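Local coordinates for putative branched-chain amino acid transport system substrate-binding protein (Rhodopseudomonas palustris, PDB 3TX6) that probably binds aromatic acids of the p-coumarate type in the periplasm and delivers them to an ABC transporter for uptake, at residues N6-I10 against H41-I46; V45-D49 against N60-F64; M122-L126 against L242-G246; N190-V196 against Y215-Q221. All coordinates share one frame; numbering follows the deposited sequence. Where two conformers were deposited one is given.

Contact 1 (N6-I10 against H41-I46); sequences NEITI and HPLKVI
His41 reaches across to the loop residue just before the neighbouring strand and gives its ND1 hydrogen to the backbone carbonyl of Asn6, ND1 to O 2.6 Å. The acceptor lies almost in the imidazole plane, and the donor sits on a lone pair of that carbonyl. His41 CG stands anti to its own carbonyl carbon (chi1 -63°), which swings the ring toward Asn6; CB lies 3.6 Å from CD1 of Ile8. Were an alanine here, the imidazole donor would be gone, and the Asn6 carbonyl would probably lose this bond.

From there the two strands run parallel, as neighbours in the sheet of the N-terminal Rossmann-like lobe of a periplasmic binding protein. Ile8 N donates to Pro42 O and Lys44 N to Ile8 O (2.8 Å); Ile10 repeats the pattern with Lys44 O and Ile46 N. On one face Leu43 splits its branches, CD2 lying 3.8 Å from Ile8 CB and CD1 4.0 Å from Ile10 CD1. Helix 282-304 backs this face, with Val298 against Ile8, Leu294 against Ile10 and Phe291 against Leu43. On the other face Thr9 CG2 meets Ile46 CD1 at 4.0 Å, and Ser68 touches both residues.

Contact 2 (V45-D49 against N60-F64); sequences VIVLD and NARRF
Leu48 and Phe64 reach past one another where strand 41-49 meets the helix that follows it, helix 54-67, part of the alternating beta-alpha fold of this lobe. The short segments run nearly antiparallel, at 161°. The tight part is built on Leu48. Its CD1 comes obliquely to the ring of Phe64, 3.6 Å from CE1, while CB rests 3.6 Å from ND2 of Asn60. With CG anti to the carbonyl carbon (chi1 -68°), the isobutyl group points to the helix, where CD1 meets both Phe64 and the Asn60 amide. Ile46 adds its CG2 branch, 3.9 Å from Phe64 CE1. Phe64 is buried, against Thr13 of strand 8-14 and Ile73 of strand 72-75.

The solvent side covers less area and is made by the exposed Arg63, lying transverse to Leu48. NH1 lies 3.5 Å from Leu48 CD1, a van der Waals contact, and the charge is paired with Glu67 in a salt bridge through NH2. At the inner end Asn60 ND2 serves two acceptors, Thr13 OG1 and the carbonyl of Asp49. The second bond, ND2 to O 3.0 Å, lies near the amide plane of Asn60 but meets the Asp49 carbonyl from above its plane.

Contact 3 (M122-L126 against L242-G246); sequences MGKVL and LMASG
Ala244 points its methyl group into helix 119-130, where three apolar side chains gather round it. CB of Met122, a selenomethionine, is 3.8 Å from Ala244 CB; CG1 of Val125 stands at 4.0 Å and CD2 of Leu126 at 4.1 Å. The small side chain lets the helix come close: the CA atoms of Met122 and Ala244 are 5.7 Å apart.

A second group of contacts sets side-chain carbon against strand backbone. Met122 bends at chi2 (-45°) and again at chi3, which carries its terminal methyl alongside the strand until CE lies 3.4 Å from the carbonyl carbon of Ser245. One turn on, Leu126 lays CD2 against the Ala244 amide, 3.6 Å from its N.

No hydrogen bond joins the segments. Ser245, whose CB points away from the helix, donates from OG to Gly246 O (2.7 Å) on a lone pair in the carbonyl plane, and Gly246 N is bonded to Gln282 OE1.

Strand 242-245 lies between strands 218-221 and 349-354 in the sheet of the second lobe. Trp151 of helix 146-161 also touches Met122 and Leu126, and Leu350 and Tyr220 from the two flanking strands also touch Leu126.

Contact 4 (N190-V196 against Y215-Q221); sequences NPDAILV and YKGLIYQ. With ACY (acetic acid), chain F.
Tyr215 gives its hydroxyl hydrogen to Pro191 O, OH to O 2.7 Å, approaching from above that carbonyl's plane. CG of Tyr215 is anti to the backbone N (chi1 -175°), laying the ring beneath Ile194, whose CD1 makes a CH-pi contact 3.6 Å from the ring centroid; Gly217 N lies over the opposite face. A phenylalanine here would keep the ring but would probably leave the Pro191 carbonyl without its hydroxyl donor.

The backbone bonds begin with a weak one, Leu218 N to Asp192 O. Stronger ones follow: Ile194 N to Leu218 O, Tyr220 N to Ile194 O and Val196 N to Tyr220 O. Asn190 OD1 accepts from a water that accepts from Lys216 N, while ND2 donates almost straight, at 173°, to an acetate oxygen.

Other buried polar ends are satisfied from outside the two segments. Gln221 flanks Val196, its NE2 3.7 Å from Val196 CB and bonded to Ala203 O and Gln207 OE1. Tyr220 OH bonds His129 ND1, while its CE1 lies 3.8 Å from Ala193 CB. With helix 200-213 connecting the strands in sequence, this is a parallel beta-alpha-beta unit, the repeating element of Rossmann-like lobes in periplasmic binding proteins.

The four contacts fall into two pairs, one in each lobe. Contacts 1 and 2, centres 13 Å apart, share Val45 and Ile46 on strand 41-49, which is paired with strand 8-14 in one and packed on helix 54-67 in the other. The centres of contacts 3 and 4 are 14 Å apart; both reach the second sheet, where strands 218-221 and 242-245 are neighbours, probably hydrogen-bonded between Leu242 and both Ile219 and Gln221. Along the chain contact 4 is nested inside the loop closed by contact 3. Between the pairs, centres are 31 to 46 Å apart. The bound 3-(4-hydroxy-phenyl)pyruvic acid comes about 7 Å from the Met122 side chain, consistent with a ligand held between two lobes.

Contact 1 (N6-I10 against H41-I46)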
# COMPACT_ATOMS: atom_id res chain seq x y z
N ASN A 6 12.46 -11.35 26.54
CA ASN A 6 11.31 -12.27 26.34
C ASN A 6 10.38 -11.75 25.22
O ASN A 6 9.89 -12.53 24.41
CB ASN A 6 10.52 -12.42 27.62
CG ASN A 6 9.57 -13.64 27.59
OD1 ASN A 6 9.96 -14.74 27.16
ND2 ASN A 6 8.33 -13.44 28.02
N GLU A 7 10.13 -10.45 25.23
CA GLU A 7 9.25 -9.84 24.24
C GLU A 7 9.91 -9.71 22.89
O GLU A 7 11.14 -9.69 22.78
CB GLU A 7 8.78 -8.47 24.71
CG GLU A 7 9.82 -7.37 24.71
CD GLU A 7 10.58 -7.26 26.04
OE1 GLU A 7 10.59 -8.21 26.87
OE2 GLU A 7 11.23 -6.22 26.23
N ILE A 8 9.07 -9.63 21.87
CA ILE A 8 9.49 -9.27 20.53
C ILE A 8 9.03 -7.83 20.36
O ILE A 8 7.88 -7.50 20.62
CB ILE A 8 8.87 -10.22 19.54
CG1 ILE A 8 9.39 -11.68 19.85
CG2 ILE A 8 9.17 -9.79 18.11
CD1 ILE A 8 8.51 -12.67 19.25
N THR A 9 9.95 -6.96 19.97
CA THR A 9 9.73 -5.51 19.98
C THR A 9 9.55 -5.06 18.54
O THR A 9 10.43 -5.25 17.71
CB THR A 9 10.90 -4.78 20.67
OG1 THR A 9 11.06 -5.33 21.99
CG2 THR A 9 10.67 -3.25 20.73
N ILE A 10 8.46 -4.36 18.28
CA ILE A 10 8.08 -3.94 16.94
C ILE A 10 7.77 -2.46 17.02
O ILE A 10 6.90 -2.04 17.76
CB ILE A 10 6.83 -4.66 16.47
CG1 ILE A 10 7.11 -6.18 16.46
CG2 ILE A 10 6.36 -4.19 15.07
CD1 ILE A 10 5.89 -7.02 16.60
N HIS A 41 5.84 -15.54 23.05
CA HIS A 41 6.53 -14.30 23.35
C HIS A 41 5.59 -13.14 23.13
O HIS A 41 5.05 -12.96 22.03
CB HIS A 41 7.78 -14.11 22.51
CG HIS A 41 8.81 -15.18 22.76
ND1 HIS A 41 9.88 -14.99 23.58
CD2 HIS A 41 8.91 -16.46 22.29
CE1 HIS A 41 10.59 -16.13 23.62
NE2 HIS A 41 10.03 -17.01 22.83
N PRO A 42 5.36 -12.33 24.17
CA PRO A 42 4.52 -11.13 23.99
C PRO A 42 5.13 -10.18 22.95
O PRO A 42 6.37 -10.04 22.87
CB PRO A 42 4.48 -10.47 25.37
CG PRO A 42 5.32 -11.28 26.26
CD PRO A 42 5.99 -12.38 25.50
N LEU A 43 4.28 -9.51 22.19
CA LEU A 43 4.71 -8.51 21.23
C LEU A 43 4.58 -7.15 21.95
O LEU A 43 3.54 -6.82 22.53
CB LEU A 43 3.84 -8.54 19.99
CG LEU A 43 3.73 -9.84 19.21
CD1 LEU A 43 3.06 -9.59 17.87
CD2 LEU A 43 5.10 -10.51 19.06
N LYS A 44 5.66 -6.39 21.92
CA LYS A 44 5.69 -5.05 22.45
C LYS A 44 5.68 -4.17 21.22
O LYS A 44 6.66 -4.12 20.48
CB LYS A 44 6.95 -4.83 23.28
CG LYS A 44 7.13 -3.40 23.74
CD LYS A 44 6.11 -3.01 24.79
CE LYS A 44 6.37 -1.62 25.39
NZ LYS A 44 5.24 -1.11 26.21
N VAL A 45 4.58 -3.47 20.99
CA VAL A 45 4.36 -2.72 19.77
C VAL A 45 4.33 -1.23 20.17
O VAL A 45 3.54 -0.79 21.03
CB VAL A 45 3.04 -3.12 19.08
CG1 VAL A 45 2.82 -2.29 17.82
CG2 VAL A 45 3.02 -4.61 18.76
N ILE A 46 5.21 -0.47 19.53
CA ILE A 46 5.39 0.97 19.77
C ILE A 46 5.01 1.73 18.51
O ILE A 46 5.56 1.47 17.45
CB ILE A 46 6.85 1.31 20.14
CG1 ILE A 46 7.30 0.48 21.34
CG2 ILE A 46 6.96 2.79 20.45
CD1 ILE A 46 8.77 0.16 21.36

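Contact 2 (V45-D49 against N60-F64)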
# COMPACT_ATOMS: atom_id res chain seq x y z
N VAL A 45 4.58 -3.47 20.99
CA VAL A 45 4.36 -2.72 19.77
C VAL A 45 4.33 -1.23 20.17
O VAL A 45 3.54 -0.79 21.03
CB VAL A 45 3.04 -3.12 19.08
CG1 VAL A 45 2.82 -2.29 17.82
CG2 VAL A 45 3.02 -4.61 18.76
N ILE A 46 5.21 -0.47 19.53
CA ILE A 46 5.39 0.97 19.77
C ILE A 46 5.01 1.73 18.51
O ILE A 46 5.56 1.47 17.45
CB ILE A 46 6.85 1.31 20.14
CG1 ILE A 46 7.30 0.48 21.34
CG2 ILE A 46 6.96 2.79 20.45
CD1 ILE A 46 8.77 0.16 21.36
N VAL A 47 3.98 2.55 18.61
CA VAL A 47 3.39 3.26 17.47
C VAL A 47 3.62 4.73 17.56
O VAL A 47 3.39 5.31 18.61
CB VAL A 47 1.87 2.98 17.33
CG1 VAL A 47 1.38 3.53 15.99
CG2 VAL A 47 1.64 1.48 17.44
N LEU A 48 4.09 5.33 16.49
CA LEU A 48 4.29 6.77 16.42
C LEU A 48 3.73 7.33 15.12
O LEU A 48 3.74 6.65 14.12
CB LEU A 48 5.82 7.08 16.47
CG LEU A 48 6.52 6.76 17.81
CD1 LEU A 48 8.05 6.96 17.69
CD2 LEU A 48 5.96 7.57 19.01
N ASP A 49 3.30 8.58 15.17
CA ASP A 49 2.92 9.35 14.01
C ASP A 49 4.15 10.02 13.42
O ASP A 49 4.95 10.60 14.16
CB ASP A 49 1.94 10.41 14.47
CG ASP A 49 1.41 11.32 13.38
OD1 ASP A 49 1.36 10.94 12.19
OD2 ASP A 49 1.03 12.46 13.77
N ASN A 60 11.62 8.70 14.04
CA ASN A 60 10.85 7.61 14.64
C ASN A 60 11.55 6.30 14.47
O ASN A 60 11.69 5.53 15.43
CB ASN A 60 9.43 7.54 14.09
CG ASN A 60 8.59 8.76 14.46
OD1 ASN A 60 8.96 9.57 15.32
ND2 ASN A 60 7.42 8.89 13.84
N ALA A 61 11.98 5.99 13.25
CA ALA A 61 12.66 4.75 12.97
C ALA A 61 13.92 4.59 13.84
O ALA A 61 14.19 3.50 14.36
CB ALA A 61 13.00 4.60 11.45
N ARG A 62 14.68 5.67 14.00
CA ARG A 62 15.86 5.64 14.81
C ARG A 62 15.53 5.39 16.28
O ARG A 62 16.21 4.61 16.93
CB ARG A 62 16.66 6.93 14.62
CG ARG A 62 17.90 7.02 15.48
CD ARG A 62 18.86 5.84 15.39
NE ARG A 62 19.32 5.66 14.03
CZ ARG A 62 20.17 4.71 13.62
NH1 ARG A 62 20.60 3.81 14.48
NH2 ARG A 62 20.48 4.61 12.33
N ARG A 63 14.46 6.03 16.79
CA ARG A 63 14.05 5.79 18.17
C ARG A 63 13.75 4.31 18.36
O ARG A 63 14.11 3.71 19.35
CB ARG A 63 12.79 6.58 18.54
CG ARG A 63 13.00 8.07 18.75
CD ARG A 63 11.74 8.82 19.17
NE ARG A 63 11.29 8.30 20.45
CZ ARG A 63 10.08 8.40 20.95
NH1 ARG A 63 9.12 9.03 20.33
NH2 ARG A 63 9.85 7.85 22.13
N PHE A 64 13.11 3.68 17.38
CA PHE A 64 12.81 2.28 17.52
C PHE A 64 14.07 1.43 17.57
O PHE A 64 14.14 0.47 18.32
CB PHE A 64 11.95 1.74 16.36
CG PHE A 64 10.65 2.47 16.15
CD1 PHE A 64 9.90 2.92 17.21
CD2 PHE A 64 10.13 2.58 14.86
CE1 PHE A 64 8.68 3.53 17.01
CE2 PHE A 64 8.94 3.22 14.65
CZ PHE A 64 8.20 3.68 15.72

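Contact 3 (M122-L126 against L242-G246)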
# COMPACT_ATOMS: atom_id res chain seq x y z
N MSE A 122 -0.22 -3.53 -10.27
CA MSE A 122 -1.42 -2.71 -10.29
C MSE A 122 -1.61 -2.03 -11.64
O MSE A 122 -2.73 -1.98 -12.16
CB MSE A 122 -1.40 -1.75 -9.07
CG MSE A 122 -1.30 -2.51 -7.72
SE MSE A 122 -2.47 -4.03 -7.60
CE MSE A 122 -3.50 -3.58 -6.00
N GLY A 123 -0.52 -1.54 -12.23
CA GLY A 123 -0.61 -1.02 -13.56
C GLY A 123 -1.16 -2.05 -14.55
O GLY A 123 -2.10 -1.75 -15.33
N LYS A 124 -0.65 -3.28 -14.51
CA LYS A 124 -1.08 -4.29 -15.49
C LYS A 124 -2.58 -4.52 -15.44
O LYS A 124 -3.21 -4.62 -16.50
CB LYS A 124 -0.35 -5.61 -15.26
CG LYS A 124 -0.60 -6.68 -16.33
CD LYS A 124 0.30 -7.92 -16.13
CE LYS A 124 0.04 -9.03 -17.16
NZ LYS A 124 0.95 -10.23 -17.04
N VAL A 125 -3.16 -4.58 -14.24
CA VAL A 125 -4.59 -4.85 -14.13
C VAL A 125 -5.38 -3.68 -14.72
O VAL A 125 -6.42 -3.85 -15.36
CB VAL A 125 -5.05 -5.32 -12.71
CG1 VAL A 125 -5.27 -4.17 -11.71
CG2 VAL A 125 -6.29 -6.17 -12.82
N LEU A 126 -4.91 -2.47 -14.54
CA LEU A 126 -5.59 -1.30 -15.10
C LEU A 126 -5.45 -1.23 -16.60
O LEU A 126 -6.43 -0.98 -17.31
CB LEU A 126 -5.03 -0.03 -14.49
CG LEU A 126 -5.21 0.17 -12.96
CD1 LEU A 126 -4.45 1.44 -12.52
CD2 LEU A 126 -6.69 0.25 -12.58
N LEU A 242 -12.40 2.88 -12.46
CA LEU A 242 -11.73 1.57 -12.32
C LEU A 242 -10.57 1.79 -11.39
O LEU A 242 -9.81 2.75 -11.54
CB LEU A 242 -11.20 1.07 -13.67
CG LEU A 242 -12.20 0.64 -14.74
CD1 LEU A 242 -13.32 -0.28 -14.17
CD2 LEU A 242 -12.75 1.94 -15.33
N MSE A 243 -10.39 0.87 -10.46
CA MSE A 243 -9.44 1.10 -9.37
C MSE A 243 -8.77 -0.19 -9.06
O MSE A 243 -9.44 -1.22 -8.87
CB MSE A 243 -10.20 1.64 -8.16
CG MSE A 243 -9.25 1.67 -6.97
SE MSE A 243 -10.11 2.31 -5.36
CE MSE A 243 -10.83 4.07 -5.90
N ALA A 244 -7.44 -0.16 -9.04
CA ALA A 244 -6.66 -1.33 -8.62
C ALA A 244 -6.78 -1.40 -7.11
O ALA A 244 -6.73 -0.37 -6.42
CB ALA A 244 -5.19 -1.20 -9.04
N SER A 245 -7.01 -2.61 -6.59
CA SER A 245 -7.18 -2.81 -5.16
C SER A 245 -6.62 -4.14 -4.77
O SER A 245 -6.62 -5.07 -5.55
CB SER A 245 -8.67 -2.84 -4.86
OG SER A 245 -8.94 -3.02 -3.53
N GLY A 246 -6.16 -4.22 -3.54
CA GLY A 246 -5.96 -5.50 -2.93
C GLY A 246 -7.30 -6.21 -2.74
O GLY A 246 -8.35 -5.57 -2.69

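Contact 4 (N190-V196 against Y215-Q221)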
# COMPACT_ATOMS: atom_id res chain seq x y z
N ASN A 190 -8.12 15.39 -24.43
CA ASN A 190 -9.26 14.43 -24.52
C ASN A 190 -8.79 13.01 -24.86
O ASN A 190 -9.27 12.39 -25.83
CB ASN A 190 -10.42 14.90 -25.44
CG ASN A 190 -11.71 14.06 -25.25
OD1 ASN A 190 -12.00 13.55 -24.14
ND2 ASN A 190 -12.47 13.88 -26.33
N PRO A 191 -7.88 12.48 -24.03
CA PRO A 191 -7.47 11.09 -24.19
C PRO A 191 -8.66 10.20 -23.92
O PRO A 191 -9.63 10.64 -23.25
CB PRO A 191 -6.39 10.93 -23.13
CG PRO A 191 -6.75 11.91 -22.08
CD PRO A 191 -7.31 13.09 -22.81
N ASP A 192 -8.63 8.99 -24.46
CA ASP A 192 -9.69 8.01 -24.19
C ASP A 192 -9.84 7.67 -22.69
O ASP A 192 -10.96 7.32 -22.24
CB ASP A 192 -9.43 6.73 -24.97
CG ASP A 192 -9.43 6.94 -26.45
OD1 ASP A 192 -10.08 7.91 -26.94
OD2 ASP A 192 -8.78 6.10 -27.13
N ALA A 193 -8.73 7.71 -21.94
CA ALA A 193 -8.72 7.37 -20.51
C ALA A 193 -7.69 8.27 -19.81
O ALA A 193 -6.77 8.80 -20.43
CB ALA A 193 -8.42 5.89 -20.28
N ILE A 194 -7.88 8.52 -18.51
CA ILE A 194 -6.84 9.19 -17.73
C ILE A 194 -6.52 8.34 -16.51
O ILE A 194 -7.42 7.79 -15.90
CB ILE A 194 -7.26 10.60 -17.29
CG1 ILE A 194 -7.33 11.53 -18.50
CG2 ILE A 194 -6.29 11.19 -16.26
CD1 ILE A 194 -8.09 12.81 -18.26
N LEU A 195 -5.23 8.22 -16.21
CA LEU A 195 -4.72 7.51 -15.04
C LEU A 195 -4.35 8.56 -14.02
O LEU A 195 -3.56 9.49 -14.31
CB LEU A 195 -3.49 6.63 -15.32
CG LEU A 195 -2.81 6.00 -14.08
CD1 LEU A 195 -3.78 5.00 -13.45
CD2 LEU A 195 -1.50 5.33 -14.55
N VAL A 196 -4.89 8.40 -12.82
CA VAL A 196 -4.56 9.33 -11.73
C VAL A 196 -3.57 8.61 -10.81
O VAL A 196 -3.89 7.55 -10.31
CB VAL A 196 -5.82 9.72 -10.94
CG1 VAL A 196 -5.45 10.59 -9.77
CG2 VAL A 196 -6.86 10.41 -11.84
N TYR A 215 -14.87 15.91 -18.71
CA TYR A 215 -14.18 14.76 -19.21
C TYR A 215 -15.15 13.54 -19.24
O TYR A 215 -15.82 13.25 -18.23
CB TYR A 215 -12.93 14.47 -18.36
CG TYR A 215 -12.13 13.34 -18.94
CD1 TYR A 215 -11.57 13.46 -20.23
CD2 TYR A 215 -12.01 12.13 -18.28
CE1 TYR A 215 -10.87 12.41 -20.80
CE2 TYR A 215 -11.30 11.07 -18.83
CZ TYR A 215 -10.73 11.23 -20.10
OH TYR A 215 -10.07 10.16 -20.64
N LYS A 216 -15.20 12.83 -20.38
CA LYS A 216 -16.13 11.71 -20.56
C LYS A 216 -15.50 10.35 -20.63
O LYS A 216 -16.19 9.32 -20.60
CB LYS A 216 -16.98 11.89 -21.83
CG LYS A 216 -18.25 12.71 -21.64
CD LYS A 216 -17.90 14.16 -21.34
CE LYS A 216 -18.84 15.16 -22.01
NZ LYS A 216 -18.16 16.46 -22.18
N GLY A 217 -14.17 10.34 -20.72
CA GLY A 217 -13.43 9.08 -20.81
C GLY A 217 -13.41 8.30 -19.52
O GLY A 217 -13.89 8.78 -18.46
N LEU A 218 -12.91 7.07 -19.62
CA LEU A 218 -12.70 6.24 -18.46
C LEU A 218 -11.62 6.85 -17.55
O LEU A 218 -10.60 7.34 -18.04
CB LEU A 218 -12.40 4.78 -18.82
CG LEU A 218 -13.52 3.95 -19.50
CD1 LEU A 218 -13.07 2.51 -19.80
CD2 LEU A 218 -14.78 3.94 -18.62
N ILE A 219 -11.85 6.84 -16.24
CA ILE A 219 -10.80 7.26 -15.26
C ILE A 219 -10.37 6.09 -14.39
O ILE A 219 -11.22 5.24 -13.94
CB ILE A 219 -11.29 8.39 -14.33
CG1 ILE A 219 -11.70 9.61 -15.14
CG2 ILE A 219 -10.22 8.75 -13.27
CD1 ILE A 219 -12.44 10.69 -14.31
N TYR A 220 -9.04 5.99 -14.25
CA TYR A 220 -8.41 4.89 -13.56
C TYR A 220 -7.66 5.42 -12.36
O TYR A 220 -6.98 6.49 -12.41
CB TYR A 220 -7.46 4.14 -14.52
CG TYR A 220 -8.19 3.34 -15.62
CD1 TYR A 220 -8.73 3.96 -16.78
CD2 TYR A 220 -8.35 1.99 -15.50
CE1 TYR A 220 -9.43 3.21 -17.73
CE2 TYR A 220 -9.03 1.24 -16.47
CZ TYR A 220 -9.58 1.85 -17.58
OH TYR A 220 -10.23 1.05 -18.53
N GLN A 221 -7.80 4.68 -11.27
CA GLN A 221 -7.20 5.08 -9.98
C GLN A 221 -6.28 3.99 -9.51
O GLN A 221 -6.56 2.77 -9.74
CB GLN A 221 -8.24 5.38 -8.89
CG GLN A 221 -9.08 6.64 -9.10
CD GLN A 221 -8.36 7.93 -8.73
OE1 GLN A 221 -7.33 7.89 -8.05
NE2 GLN A 221 -8.92 9.08 -9.11
C ACY F . -16.19 12.76 -25.72
O ACY F . -17.14 11.94 -25.83
OXT ACY F . -15.01 12.50 -26.07
CH3 ACY F . -16.48 14.11 -25.15
O HOH W 1 -14.32 13.80 -22.78
O HOH W 2 -4.66 7.12 -7.87